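Long-range contacts in molybdopterin biosynthesis moeA protein (Pyrococcus horikoshii, PDB 1WU2), which probably takes part in the late steps of molybdenum cofactor biosynthesis, helping to insert molybdenum into molybdopterin: residues T280-R285 against L340-F345; V8-A13 against Y375-E380; S297-S302 against K361-L366; N273-G278 against F287-K292. One frame throughout, in Å; residues are numbered along the deposited sequence.

How the contacts relate
The four contacts lie on one side of the chain's centre, where the N-terminal helix, the probable molybdopterin-binding domain and the C-terminal region meet. Contacts 1 and 2 touch and reach neighbouring strands of one sheet; contact 1 is partly buried and built on backbone and arginine bonds, whereas contact 2 is a surface contact held by a carboxylate and a water. Contact 3, the buried one, relies on packing between a helix start and a loop, with the second subunit close by. Contact 4 is a partly buried antiparallel pair in another sheet, rich in aromatic rings; its residue G278 meets V8 of contact 2, and segment 280-285 of contact 1 falls between its two strands in sequence.

Contact 1 (T280-R285 against L340-F345); sequences TIKPGR and LGRYEF
I281 and K282 run parallel to Y343 and E344 as bridged strand partners. Three backbone bonds tie them: Y343 N to T280 O, K282 N to Y343 O (3.0 Å) and F345 N to K282 O. R342, just before the second strand, adds two bonds with its side chain. Bends at chi2 (-62°) and chi3 turn CD and then NE back toward the first strand, where NE donates to T280 O at 3.1 Å. NH2 reaches I281 O at 3.2 Å, almost straight at 171°. Both oxygens lie at the guanidinium edge, in its plane. T280 O is gripped twice, by R342 NE and Y343 N from opposite faces of its carbonyl plane. K282 crosses R342 at about a right angle, its CD over one guanidinium face and its CB 3.4 Å from NH2. An alanine in place of R342 would probably leave I281 O without this donor and T280 O with one bond fewer. Beside it, R285 NH1 stands 4.3 Å from R342 NH1, a pairing of like charges that is probably mildly unfavourable. A water donates to both K282 O and E344 OE1. On the sheet face of I281 and Y343 lies Y10 of helix 10-20, while Y343 OH bonds to E377. The arrangement is a short parallel edge strand, by which the probable molybdopterin-binding domain joins the C-terminal sheet.

Contact 2 (V8-A13 against Y375-E380); sequences VPYREA and YLEIPE
E380 makes the direct hydrogen bond of this contact: Y10 N, in the first turn of helix 10-20, donates to E380 OE2 at 3.2 Å with an angle of 158°, meeting the oxygen nearly along its C-O axis. The E380 chain bends at chi2 (100°), which turns CD out of an extended course. A carboxylate at this end of the helix is likely to be favoured by the helix dipole as well. An alanine here, lacking the carboxylate, would probably leave Y10 N without this acceptor and the helix start without a nearby negative charge.

Around that bond the packing is slight. OE2 of E380 also rests against P9, the N-cap residue, 3.5 Å from its CA and 3.6 Å from its CB. The contact thus joins the N-terminal helix to the end of strand 374-378, an antiparallel member of the C-terminal sheet, and brings together parts far apart in sequence.

Water mediates the second polar link. It donates to Y10 OH at 2.7 Å and to E377 OE1 at 2.6 Å. Each end has another partner: Y10 OH bonds to L309 O of helix 300-319, and E377 OE1 to Y343 OH.

Charge attraction is the third element. R11 NH2 lies 4.1 Å from E377 OE1, yet the oxygen sits well out of the guanidinium plane and no N-H points at it. The same guanidinium carries Y10 CE2 over the centre of one face, 3.9 Å above its plane, so the two side chains of the helix lie against each other.

Contact 3 (S297-S302 against K361-L366); sequences SGYPVS and KGSGIL
Y299 and G364 form the tight part of the contact, with Y299 CB 3.5 Å from G364 CA. The Y299 ring turns one face to the peptide of S363, whose C lies 3.6 Å above the ring plane, offset toward the rim. Its CD2 comes within 3.2 Å of S363 O. A CB on G364 would clash with Y299 CD2 and with P300 CD, and the positive phi (63°) also favours glycine. Next along, the P300 ring sets CD 3.7 Å from G364 O and CB 3.8 Å from L366 CD2. V301 adds CG2, the methyl anti to its carbonyl carbon, at 3.4 Å from I365 O.

Y299 is the N-cap residue of helix 300-319 and P300 opens its first turn; the partner is the irregular loop between strand 354-357 and helix 367-371. The probable molybdopterin-binding domain and the C-terminal region therefore meet here by shape, with no direct hydrogen bond between the segments. Helix 367-371 adds S368 and L369 beside V301. T105 and R55 of the second subunit pack on Y299 and S363, and M168 of that subunit on L366, consistent with the intersubunit cleft in which MoeA proteins are thought to bind molybdopterin.

The looser side holds the polar ends of Y299 and S363, which meet through a water instead of touching. This water sits 2.7 Å from S363 OG and makes a weak bond to Y299 OH.

Contact 4 (N273-G278 against F287-K292); sequences NLLFHG and FGYGEK
The F276 ring has the backbone N of Y289 over one face, 4.1 Å above its plane and offset toward the rim, and F287 CE2 at its edge. Those two phenylalanines meet rim to rim, F276 CE1 to F287 CE2 at 3.5 Å, with planes 49° apart. A chi1 of 60° puts F276 CG between its backbone N and carbonyl carbon, while CZ reaches Y289 CB at 3.8 Å. The Y289 ring takes L275 CD1 at its edge, and the H277 ring edge lies against G288. Backbone bonds run from Y289 N to F276 O (3.1 Å) and from G278 N to F287 O; L275 N to Y289 O is weak. With L275 and F276 both facing Y289, this is a classic beta bulge. A CB on G288 would clash with H277 ND1 and F276 O, and one on G290 with N273 O and L274 CA. Beyond the bulge, N273 N donates to E291 OE2 at 3.3 Å, from above the carboxylate plane. Strand 276-277 is the outer strand of a mixed sheet, and 288-290 lies between it and 293-295; A13 and L17 of helix 10-20 pack on F276, F310 of helix 300-319 stacks on F287, and D20 takes the hydroxyl of Y289.

Contact 1 (T280-R285 against L340-F345)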
loop_
_atom_site.group_PDB
_atom_site.type_symbol
_atom_site.label_atom_id
_atom_site.label_comp_id
_atom_site.label_asym_id
_atom_site.label_seq_id
_atom_site.Cartn_x
_atom_site.Cartn_y
_atom_site.Cartn_z
ATOM N N THR A 280 26.945 7.093 5.057
ATOM C CA THR A 280 27.295 5.833 5.695
ATOM C C THR A 280 26.528 4.617 5.136
ATOM O O THR A 280 26.954 3.478 5.322
ATOM C CB THR A 280 27.100 6.008 7.224
ATOM O OG1 THR A 280 28.330 6.449 7.816
ATOM C CG2 THR A 280 26.824 4.724 7.920
ATOM N N ILE A 281 25.425 4.848 4.429
ATOM C CA ILE A 281 24.575 3.741 3.976
ATOM C C ILE A 281 25.272 2.827 2.959
ATOM O O ILE A 281 26.214 3.236 2.281
ATOM C CB ILE A 281 23.212 4.247 3.416
ATOM C CG1 ILE A 281 23.373 4.914 2.045
ATOM C CG2 ILE A 281 22.532 5.185 4.413
ATOM C CD1 ILE A 281 22.065 5.086 1.296
ATOM N N LYS A 282 24.785 1.594 2.866
ATOM C CA LYS A 282 25.335 0.587 1.968
ATOM C C LYS A 282 24.220 -0.385 1.559
ATOM O O LYS A 282 23.664 -1.060 2.422
ATOM C CB LYS A 282 26.463 -0.188 2.660
ATOM C CG LYS A 282 27.244 -1.121 1.731
ATOM C CD LYS A 282 28.053 -2.155 2.512
ATOM C CE LYS A 282 28.635 -3.234 1.599
ATOM N NZ LYS A 282 28.106 -4.595 1.918
ATOM N N PRO A 283 23.872 -0.461 0.272
ATOM C CA PRO A 283 24.439 0.381 -0.793
ATOM C C PRO A 283 23.949 1.828 -0.730
ATOM O O PRO A 283 23.157 2.168 0.149
ATOM C CB PRO A 283 23.934 -0.296 -2.074
ATOM C CG PRO A 283 22.666 -0.973 -1.672
ATOM C CD PRO A 283 22.868 -1.405 -0.249
ATOM N N GLY A 284 24.424 2.662 -1.654
ATOM C CA GLY A 284 24.008 4.053 -1.745
ATOM C C GLY A 284 24.932 5.037 -1.052
ATOM O O GLY A 284 24.539 6.172 -0.793
ATOM N N ARG A 285 26.159 4.601 -0.773
ATOM C CA ARG A 285 27.155 5.397 -0.044
ATOM C C ARG A 285 27.417 6.797 -0.631
ATOM O O ARG A 285 27.411 7.772 0.116
ATOM C CB ARG A 285 28.466 4.593 0.103
ATOM C CG ARG A 285 29.771 5.373 -0.036
ATOM C CD ARG A 285 31.010 4.511 0.155
ATOM N NE ARG A 285 32.238 5.252 -0.122
ATOM C CZ ARG A 285 33.462 4.878 0.257
ATOM N NH1 ARG A 285 33.658 3.749 0.940
ATOM N NH2 ARG A 285 34.505 5.642 -0.051
ATOM N N LEU A 340 30.831 -2.678 10.654
ATOM C CA LEU A 340 30.740 -1.567 11.596
ATOM C C LEU A 340 31.108 -0.290 10.854
ATOM O O LEU A 340 31.994 -0.296 10.000
ATOM C CB LEU A 340 31.666 -1.770 12.802
ATOM C CG LEU A 340 31.213 -2.793 13.849
ATOM C CD1 LEU A 340 32.297 -3.000 14.907
ATOM C CD2 LEU A 340 29.905 -2.375 14.509
ATOM N N GLY A 341 30.412 0.796 11.176
ATOM C CA GLY A 341 30.562 2.053 10.466
ATOM C C GLY A 341 29.688 2.193 9.226
ATOM O O GLY A 341 29.692 3.256 8.608
ATOM N N ARG A 342 28.943 1.145 8.863
ATOM C CA ARG A 342 28.069 1.178 7.685
ATOM C C ARG A 342 26.627 0.818 8.034
ATOM O O ARG A 342 26.366 -0.185 8.704
ATOM C CB ARG A 342 28.586 0.241 6.591
ATOM C CG ARG A 342 30.031 0.505 6.155
ATOM C CD ARG A 342 30.266 1.875 5.556
ATOM N NE ARG A 342 29.504 2.065 4.325
ATOM C CZ ARG A 342 29.870 1.626 3.123
ATOM N NH1 ARG A 342 31.011 0.965 2.945
ATOM N NH2 ARG A 342 29.085 1.862 2.083
ATOM N N TYR A 343 25.700 1.648 7.562
ATOM C CA TYR A 343 24.273 1.474 7.793
ATOM C C TYR A 343 23.707 0.600 6.676
ATOM O O TYR A 343 23.580 1.047 5.540
ATOM C CB TYR A 343 23.588 2.841 7.815
ATOM C CG TYR A 343 22.198 2.848 8.396
ATOM C CD1 TYR A 343 21.085 2.626 7.590
ATOM C CD2 TYR A 343 21.993 3.097 9.748
ATOM C CE1 TYR A 343 19.807 2.637 8.122
ATOM C CE2 TYR A 343 20.718 3.111 10.291
ATOM C CZ TYR A 343 19.629 2.882 9.473
ATOM O OH TYR A 343 18.361 2.897 10.003
ATOM N N GLU A 344 23.371 -0.643 7.009
ATOM C CA GLU A 344 22.997 -1.647 6.013
ATOM C C GLU A 344 21.534 -1.529 5.594
ATOM O O GLU A 344 20.635 -1.583 6.428
ATOM C CB GLU A 344 23.229 -3.077 6.539
ATOM C CG GLU A 344 24.457 -3.294 7.413
ATOM C CD GLU A 344 25.764 -3.106 6.673
ATOM O OE1 GLU A 344 25.750 -3.069 5.424
ATOM O OE2 GLU A 344 26.807 -2.997 7.351
ATOM N N PHE A 345 21.309 -1.380 4.294
ATOM C CA PHE A 345 19.988 -1.535 3.700
ATOM C C PHE A 345 19.933 -2.958 3.154
ATOM O O PHE A 345 20.588 -3.277 2.162
ATOM C CB PHE A 345 19.787 -0.503 2.587
ATOM C CG PHE A 345 18.406 -0.503 1.983
ATOM C CD1 PHE A 345 18.131 -1.255 0.848
ATOM C CD2 PHE A 345 17.393 0.278 2.529
ATOM C CE1 PHE A 345 16.861 -1.243 0.272
ATOM C CE2 PHE A 345 16.124 0.295 1.962
ATOM C CZ PHE A 345 15.856 -0.473 0.834
HETATM O O HOH W 1 24.119 -3.849 3.024
#

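Contact 2 (V8-A13 against Y375-E380)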
loop_
_atom_site.group_PDB
_atom_site.type_symbol
_atom_site.label_atom_id
_atom_site.label_comp_id
_atom_site.label_asym_id
_atom_site.label_seq_id
_atom_site.Cartn_x
_atom_site.Cartn_y
_atom_site.Cartn_z
ATOM N N VAL A 8 29.343 10.676 6.567
ATOM C CA VAL A 8 28.484 11.170 7.643
ATOM C C VAL A 8 27.443 10.082 7.972
ATOM O O VAL A 8 26.854 9.495 7.060
ATOM C CB VAL A 8 27.832 12.579 7.341
ATOM C CG1 VAL A 8 28.277 13.162 5.993
ATOM C CG2 VAL A 8 26.316 12.549 7.432
ATOM N N PRO A 9 27.234 9.791 9.259
ATOM C CA PRO A 9 26.259 8.769 9.663
ATOM C C PRO A 9 24.877 9.018 9.068
ATOM O O PRO A 9 24.535 10.162 8.782
ATOM C CB PRO A 9 26.222 8.894 11.191
ATOM C CG PRO A 9 27.529 9.482 11.560
ATOM C CD PRO A 9 27.908 10.391 10.428
ATOM N N TYR A 10 24.102 7.954 8.886
ATOM C CA TYR A 10 22.784 8.054 8.273
ATOM C C TYR A 10 21.836 8.982 9.030
ATOM O O TYR A 10 21.155 9.792 8.411
ATOM C CB TYR A 10 22.136 6.672 8.144
ATOM C CG TYR A 10 20.673 6.730 7.757
ATOM C CD1 TYR A 10 20.268 7.380 6.595
ATOM C CD2 TYR A 10 19.697 6.151 8.558
ATOM C CE1 TYR A 10 18.930 7.447 6.242
ATOM C CE2 TYR A 10 18.358 6.207 8.209
ATOM C CZ TYR A 10 17.981 6.858 7.051
ATOM O OH TYR A 10 16.654 6.913 6.701
ATOM N N ARG A 11 21.788 8.857 10.354
ATOM C CA ARG A 11 20.837 9.627 11.160
ATOM C C ARG A 11 21.157 11.121 11.158
ATOM O O ARG A 11 20.249 11.944 11.199
ATOM C CB ARG A 11 20.763 9.095 12.595
ATOM C CG ARG A 11 20.114 7.711 12.719
ATOM C CD ARG A 11 18.600 7.690 12.483
ATOM N NE ARG A 11 18.091 6.328 12.303
ATOM C CZ ARG A 11 16.878 6.014 11.841
ATOM N NH1 ARG A 11 16.006 6.960 11.498
ATOM N NH2 ARG A 11 16.531 4.735 11.722
ATOM N N GLU A 12 22.443 11.465 11.102
ATOM C CA GLU A 12 22.856 12.862 10.957
ATOM C C GLU A 12 22.514 13.391 9.565
ATOM O O GLU A 12 22.105 14.541 9.423
ATOM C CB GLU A 12 24.360 13.031 11.213
ATOM C CG GLU A 12 24.825 14.487 11.165
ATOM C CD GLU A 12 26.304 14.675 11.470
ATOM O OE1 GLU A 12 27.040 13.673 11.610
ATOM O OE2 GLU A 12 26.733 15.847 11.565
ATOM N N ALA A 13 22.696 12.551 8.548
ATOM C CA ALA A 13 22.431 12.930 7.161
ATOM C C ALA A 13 20.941 13.121 6.913
ATOM O O ALA A 13 20.545 13.990 6.145
ATOM C CB ALA A 13 22.976 11.877 6.204
ATOM N N TYR A 375 12.493 -4.224 3.584
ATOM C CA TYR A 375 13.880 -4.012 3.944
ATOM C C TYR A 375 14.099 -3.932 5.445
ATOM O O TYR A 375 13.203 -3.594 6.211
ATOM C CB TYR A 375 14.459 -2.785 3.229
ATOM C CG TYR A 375 13.830 -1.450 3.566
ATOM C CD1 TYR A 375 14.376 -0.629 4.552
ATOM C CD2 TYR A 375 12.723 -0.984 2.866
ATOM C CE1 TYR A 375 13.824 0.614 4.843
ATOM C CE2 TYR A 375 12.161 0.258 3.150
ATOM C CZ TYR A 375 12.716 1.051 4.139
ATOM O OH TYR A 375 12.165 2.275 4.426
ATOM N N LEU A 376 15.316 -4.274 5.837
ATOM C CA LEU A 376 15.768 -4.224 7.211
ATOM C C LEU A 376 16.916 -3.229 7.282
ATOM O O LEU A 376 17.768 -3.195 6.401
ATOM C CB LEU A 376 16.242 -5.614 7.641
ATOM C CG LEU A 376 17.116 -5.709 8.892
ATOM C CD1 LEU A 376 16.318 -5.327 10.118
ATOM C CD2 LEU A 376 17.674 -7.108 9.025
ATOM N N GLU A 377 16.944 -2.427 8.336
ATOM C CA GLU A 377 18.022 -1.476 8.549
ATOM C C GLU A 377 18.861 -1.919 9.741
ATOM O O GLU A 377 18.329 -2.169 10.822
ATOM C CB GLU A 377 17.458 -0.081 8.783
ATOM C CG GLU A 377 16.805 0.525 7.549
ATOM C CD GLU A 377 15.863 1.657 7.896
ATOM O OE1 GLU A 377 16.344 2.786 8.147
ATOM O OE2 GLU A 377 14.639 1.416 7.930
ATOM N N ILE A 378 20.169 -2.024 9.526
ATOM C CA ILE A 378 21.119 -2.384 10.569
ATOM C C ILE A 378 22.008 -1.170 10.836
ATOM O O ILE A 378 22.778 -0.776 9.963
ATOM C CB ILE A 378 21.968 -3.595 10.127
ATOM C CG1 ILE A 378 21.060 -4.752 9.692
ATOM C CG2 ILE A 378 22.906 -4.032 11.255
ATOM C CD1 ILE A 378 21.788 -5.916 9.047
ATOM N N PRO A 379 21.899 -0.563 12.021
ATOM C CA PRO A 379 22.748 0.583 12.378
ATOM C C PRO A 379 24.252 0.296 12.336
ATOM O O PRO A 379 24.684 -0.859 12.249
ATOM C CB PRO A 379 22.315 0.919 13.809
ATOM C CG PRO A 379 20.965 0.324 13.963
ATOM C CD PRO A 379 20.947 -0.894 13.097
ATOM N N GLU A 380 25.030 1.371 12.427
ATOM C CA GLU A 380 26.483 1.330 12.276
ATOM C C GLU A 380 27.170 0.590 13.413
ATOM O O GLU A 380 28.192 -0.057 13.205
ATOM C CB GLU A 380 27.041 2.751 12.216
ATOM C CG GLU A 380 26.606 3.541 10.994
ATOM C CD GLU A 380 25.466 4.512 11.261
ATOM O OE1 GLU A 380 24.669 4.291 12.199
ATOM O OE2 GLU A 380 25.353 5.510 10.519
HETATM O O HOH W 2 15.183 5.096 8.006
#

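Contact 3 (S297-S302 against K361-L366)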
loop_
_atom_site.group_PDB
_atom_site.type_symbol
_atom_site.label_atom_id
_atom_site.label_comp_id
_atom_site.label_asym_id
_atom_site.label_seq_id
_atom_site.Cartn_x
_atom_site.Cartn_y
_atom_site.Cartn_z
ATOM N N SER A 297 22.781 7.436 -7.233
ATOM C CA SER A 297 23.919 6.554 -7.522
ATOM C C SER A 297 23.978 5.913 -8.914
ATOM O O SER A 297 25.021 5.375 -9.294
ATOM C CB SER A 297 23.984 5.444 -6.467
ATOM O OG SER A 297 24.264 4.190 -7.066
ATOM N N GLY A 298 22.871 5.911 -9.652
ATOM C CA GLY A 298 22.866 5.380 -11.009
ATOM C C GLY A 298 22.600 3.896 -11.184
ATOM O O GLY A 298 22.095 3.493 -12.234
ATOM N N TYR A 299 22.936 3.081 -10.190
ATOM C CA TYR A 299 22.640 1.652 -10.255
ATOM C C TYR A 299 21.328 1.361 -9.516
ATOM O O TYR A 299 21.166 1.781 -8.376
ATOM C CB TYR A 299 23.816 0.835 -9.710
ATOM C CG TYR A 299 24.937 0.713 -10.730
ATOM C CD1 TYR A 299 26.233 1.137 -10.434
ATOM C CD2 TYR A 299 24.688 0.210 -12.012
ATOM C CE1 TYR A 299 27.256 1.045 -11.383
ATOM C CE2 TYR A 299 25.696 0.114 -12.959
ATOM C CZ TYR A 299 26.976 0.532 -12.642
ATOM O OH TYR A 299 27.967 0.433 -13.589
ATOM N N PRO A 300 20.391 0.671 -10.175
ATOM C CA PRO A 300 19.023 0.505 -9.661
ATOM C C PRO A 300 18.900 0.091 -8.195
ATOM O O PRO A 300 18.109 0.690 -7.473
ATOM C CB PRO A 300 18.446 -0.587 -10.566
ATOM C CG PRO A 300 19.170 -0.438 -11.840
ATOM C CD PRO A 300 20.558 -0.001 -11.478
ATOM N N VAL A 301 19.667 -0.903 -7.763
ATOM C CA VAL A 301 19.592 -1.366 -6.377
ATOM C C VAL A 301 19.974 -0.236 -5.420
ATOM O O VAL A 301 19.328 -0.035 -4.395
ATOM C CB VAL A 301 20.498 -2.595 -6.125
ATOM C CG1 VAL A 301 20.475 -2.992 -4.650
ATOM C CG2 VAL A 301 20.067 -3.770 -7.002
ATOM N N SER A 302 21.023 0.494 -5.775
ATOM C CA SER A 302 21.508 1.616 -4.972
ATOM C C SER A 302 20.573 2.837 -4.960
ATOM O O SER A 302 20.471 3.524 -3.948
ATOM C CB SER A 302 22.901 2.019 -5.459
ATOM O OG SER A 302 23.440 3.069 -4.680
ATOM N N LYS A 361 24.260 -8.615 -5.569
ATOM C CA LYS A 361 25.371 -7.732 -5.928
ATOM C C LYS A 361 24.780 -6.383 -6.417
ATOM O O LYS A 361 23.599 -6.124 -6.150
ATOM C CB LYS A 361 26.231 -8.466 -6.974
ATOM C CG LYS A 361 27.655 -8.785 -6.499
ATOM C CD LYS A 361 28.480 -9.468 -7.588
ATOM C CE LYS A 361 29.962 -9.082 -7.529
ATOM N NZ LYS A 361 30.414 -8.388 -8.775
ATOM N N GLY A 362 25.536 -5.495 -7.080
ATOM C CA GLY A 362 26.957 -5.621 -7.387
ATOM C C GLY A 362 27.335 -5.148 -8.786
ATOM O O GLY A 362 28.524 -5.102 -9.135
ATOM N N SER A 363 26.327 -4.852 -9.602
ATOM C CA SER A 363 26.504 -4.046 -10.811
ATOM C C SER A 363 25.218 -3.287 -11.104
ATOM O O SER A 363 24.920 -2.970 -12.263
ATOM C CB SER A 363 26.873 -4.938 -11.998
ATOM O OG SER A 363 26.840 -4.215 -13.222
ATOM N N GLY A 364 24.466 -2.978 -10.049
ATOM C CA GLY A 364 23.094 -2.536 -10.201
ATOM C C GLY A 364 22.284 -3.650 -10.820
ATOM O O GLY A 364 21.722 -3.485 -11.906
ATOM N N ILE A 365 22.243 -4.794 -10.143
ATOM C CA ILE A 365 21.521 -5.951 -10.670
ATOM C C ILE A 365 20.111 -6.057 -10.073
ATOM O O ILE A 365 19.886 -6.584 -8.977
ATOM C CB ILE A 365 22.352 -7.260 -10.590
ATOM C CG1 ILE A 365 22.831 -7.585 -9.171
ATOM C CG2 ILE A 365 23.554 -7.146 -11.527
ATOM C CD1 ILE A 365 23.790 -8.766 -9.149
ATOM N N LEU A 366 19.182 -5.535 -10.872
ATOM C CA LEU A 366 17.789 -5.274 -10.534
ATOM C C LEU A 366 16.948 -6.442 -9.989
ATOM O O LEU A 366 15.937 -6.205 -9.330
ATOM C CB LEU A 366 17.120 -4.707 -11.801
ATOM C CG LEU A 366 15.875 -3.820 -11.751
ATOM C CD1 LEU A 366 14.673 -4.652 -12.122
ATOM C CD2 LEU A 366 15.664 -3.122 -10.418
HETATM O O HOH W 3 29.032 -2.705 -13.236
#

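Contact 4 (N273-G278 against F287-K292)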
loop_
_atom_site.group_PDB
_atom_site.type_symbol
_atom_site.label_atom_id
_atom_site.label_comp_id
_atom_site.label_asym_id
_atom_site.label_seq_id
_atom_site.Cartn_x
_atom_site.Cartn_y
_atom_site.Cartn_z
ATOM N N ASN A 273 25.630 23.318 -4.096
ATOM C CA ASN A 273 26.201 23.654 -2.797
ATOM C C ASN A 273 25.695 22.651 -1.757
ATOM O O ASN A 273 24.571 22.757 -1.263
ATOM C CB ASN A 273 25.855 25.094 -2.400
ATOM C CG ASN A 273 26.901 25.712 -1.494
ATOM O OD1 ASN A 273 27.135 25.234 -0.383
ATOM N ND2 ASN A 273 27.546 26.773 -1.970
ATOM N N LEU A 274 26.541 21.679 -1.433
ATOM C CA LEU A 274 26.121 20.490 -0.693
ATOM C C LEU A 274 26.225 20.643 0.825
ATOM O O LEU A 274 27.244 21.099 1.343
ATOM C CB LEU A 274 26.962 19.289 -1.138
ATOM C CG LEU A 274 26.937 18.985 -2.641
ATOM C CD1 LEU A 274 28.165 18.196 -3.067
ATOM C CD2 LEU A 274 25.663 18.242 -3.024
ATOM N N LEU A 275 25.156 20.267 1.527
ATOM C CA LEU A 275 25.201 20.079 2.975
ATOM C C LEU A 275 26.063 18.867 3.318
ATOM O O LEU A 275 26.868 18.912 4.249
ATOM C CB LEU A 275 23.794 19.875 3.546
ATOM C CG LEU A 275 22.858 21.081 3.511
ATOM C CD1 LEU A 275 21.436 20.652 3.842
ATOM C CD2 LEU A 275 23.332 22.163 4.473
ATOM N N PHE A 276 25.870 17.781 2.574
ATOM C CA PHE A 276 26.715 16.594 2.703
ATOM C C PHE A 276 26.865 15.841 1.378
ATOM O O PHE A 276 26.131 16.075 0.421
ATOM C CB PHE A 276 26.184 15.658 3.799
ATOM C CG PHE A 276 24.786 15.156 3.554
ATOM C CD1 PHE A 276 24.572 13.959 2.885
ATOM C CD2 PHE A 276 23.688 15.880 3.992
ATOM C CE1 PHE A 276 23.287 13.496 2.653
ATOM C CE2 PHE A 276 22.396 15.420 3.765
ATOM C CZ PHE A 276 22.197 14.226 3.097
ATOM N N HIS A 277 27.840 14.940 1.349
ATOM C CA HIS A 277 28.148 14.122 0.180
ATOM C C HIS A 277 29.121 13.036 0.636
ATOM O O HIS A 277 30.200 13.333 1.147
ATOM C CB HIS A 277 28.773 14.969 -0.929
ATOM C CG HIS A 277 28.980 14.233 -2.219
ATOM N ND1 HIS A 277 28.053 13.355 -2.737
ATOM C CD2 HIS A 277 30.007 14.258 -3.101
ATOM C CE1 HIS A 277 28.500 12.868 -3.881
ATOM N NE2 HIS A 277 29.686 13.397 -4.123
ATOM N N GLY A 278 28.731 11.781 0.451
ATOM C CA GLY A 278 29.453 10.666 1.027
ATOM C C GLY A 278 28.808 10.364 2.361
ATOM O O GLY A 278 29.019 11.073 3.344
ATOM N N PHE A 287 25.694 9.001 -1.896
ATOM C CA PHE A 287 24.565 9.931 -1.866
ATOM C C PHE A 287 24.951 11.267 -1.220
ATOM O O PHE A 287 25.648 11.298 -0.208
ATOM C CB PHE A 287 23.379 9.307 -1.113
ATOM C CG PHE A 287 22.231 10.252 -0.891
ATOM C CD1 PHE A 287 21.298 10.489 -1.894
ATOM C CD2 PHE A 287 22.087 10.907 0.323
ATOM C CE1 PHE A 287 20.241 11.369 -1.683
ATOM C CE2 PHE A 287 21.039 11.786 0.537
ATOM C CZ PHE A 287 20.115 12.019 -0.466
ATOM N N GLY A 288 24.497 12.361 -1.830
ATOM C CA GLY A 288 24.628 13.698 -1.266
ATOM C C GLY A 288 23.345 14.501 -1.430
ATOM O O GLY A 288 22.404 14.054 -2.093
ATOM N N TYR A 289 23.300 15.683 -0.819
ATOM C CA TYR A 289 22.143 16.565 -0.939
ATOM C C TYR A 289 22.461 18.023 -0.603
ATOM O O TYR A 289 23.218 18.306 0.324
ATOM C CB TYR A 289 20.999 16.084 -0.041
ATOM C CG TYR A 289 19.901 17.114 0.120
ATOM C CD1 TYR A 289 18.867 17.204 -0.807
ATOM C CD2 TYR A 289 19.916 18.017 1.181
ATOM C CE1 TYR A 289 17.869 18.152 -0.674
ATOM C CE2 TYR A 289 18.924 18.972 1.320
ATOM C CZ TYR A 289 17.902 19.034 0.388
ATOM O OH TYR A 289 16.913 19.976 0.520
ATOM N N GLY A 290 21.848 18.935 -1.356
ATOM C CA GLY A 290 21.934 20.362 -1.100
ATOM C C GLY A 290 21.044 21.170 -2.038
ATOM O O GLY A 290 20.934 20.846 -3.220
ATOM N N GLU A 291 20.415 22.218 -1.508
ATOM C CA GLU A 291 19.553 23.120 -2.287
ATOM C C GLU A 291 18.412 22.391 -3.002
ATOM O O GLU A 291 18.135 22.660 -4.175
ATOM C CB GLU A 291 20.373 23.911 -3.312
ATOM C CG GLU A 291 21.630 24.556 -2.765
ATOM C CD GLU A 291 22.238 25.540 -3.748
ATOM O OE1 GLU A 291 21.993 26.756 -3.592
ATOM O OE2 GLU A 291 22.949 25.103 -4.680
ATOM N N LYS A 292 17.756 21.477 -2.284
ATOM C CA LYS A 292 16.645 20.676 -2.815
ATOM C C LYS A 292 17.063 19.641 -3.870
ATOM O O LYS A 292 16.205 19.075 -4.539
ATOM C CB LYS A 292 15.530 21.572 -3.391
ATOM C CG LYS A 292 15.152 22.779 -2.536
ATOM C CD LYS A 292 14.799 22.371 -1.118
ATOM C CE LYS A 292 14.069 23.485 -0.384
ATOM N NZ LYS A 292 14.522 23.600 1.021
#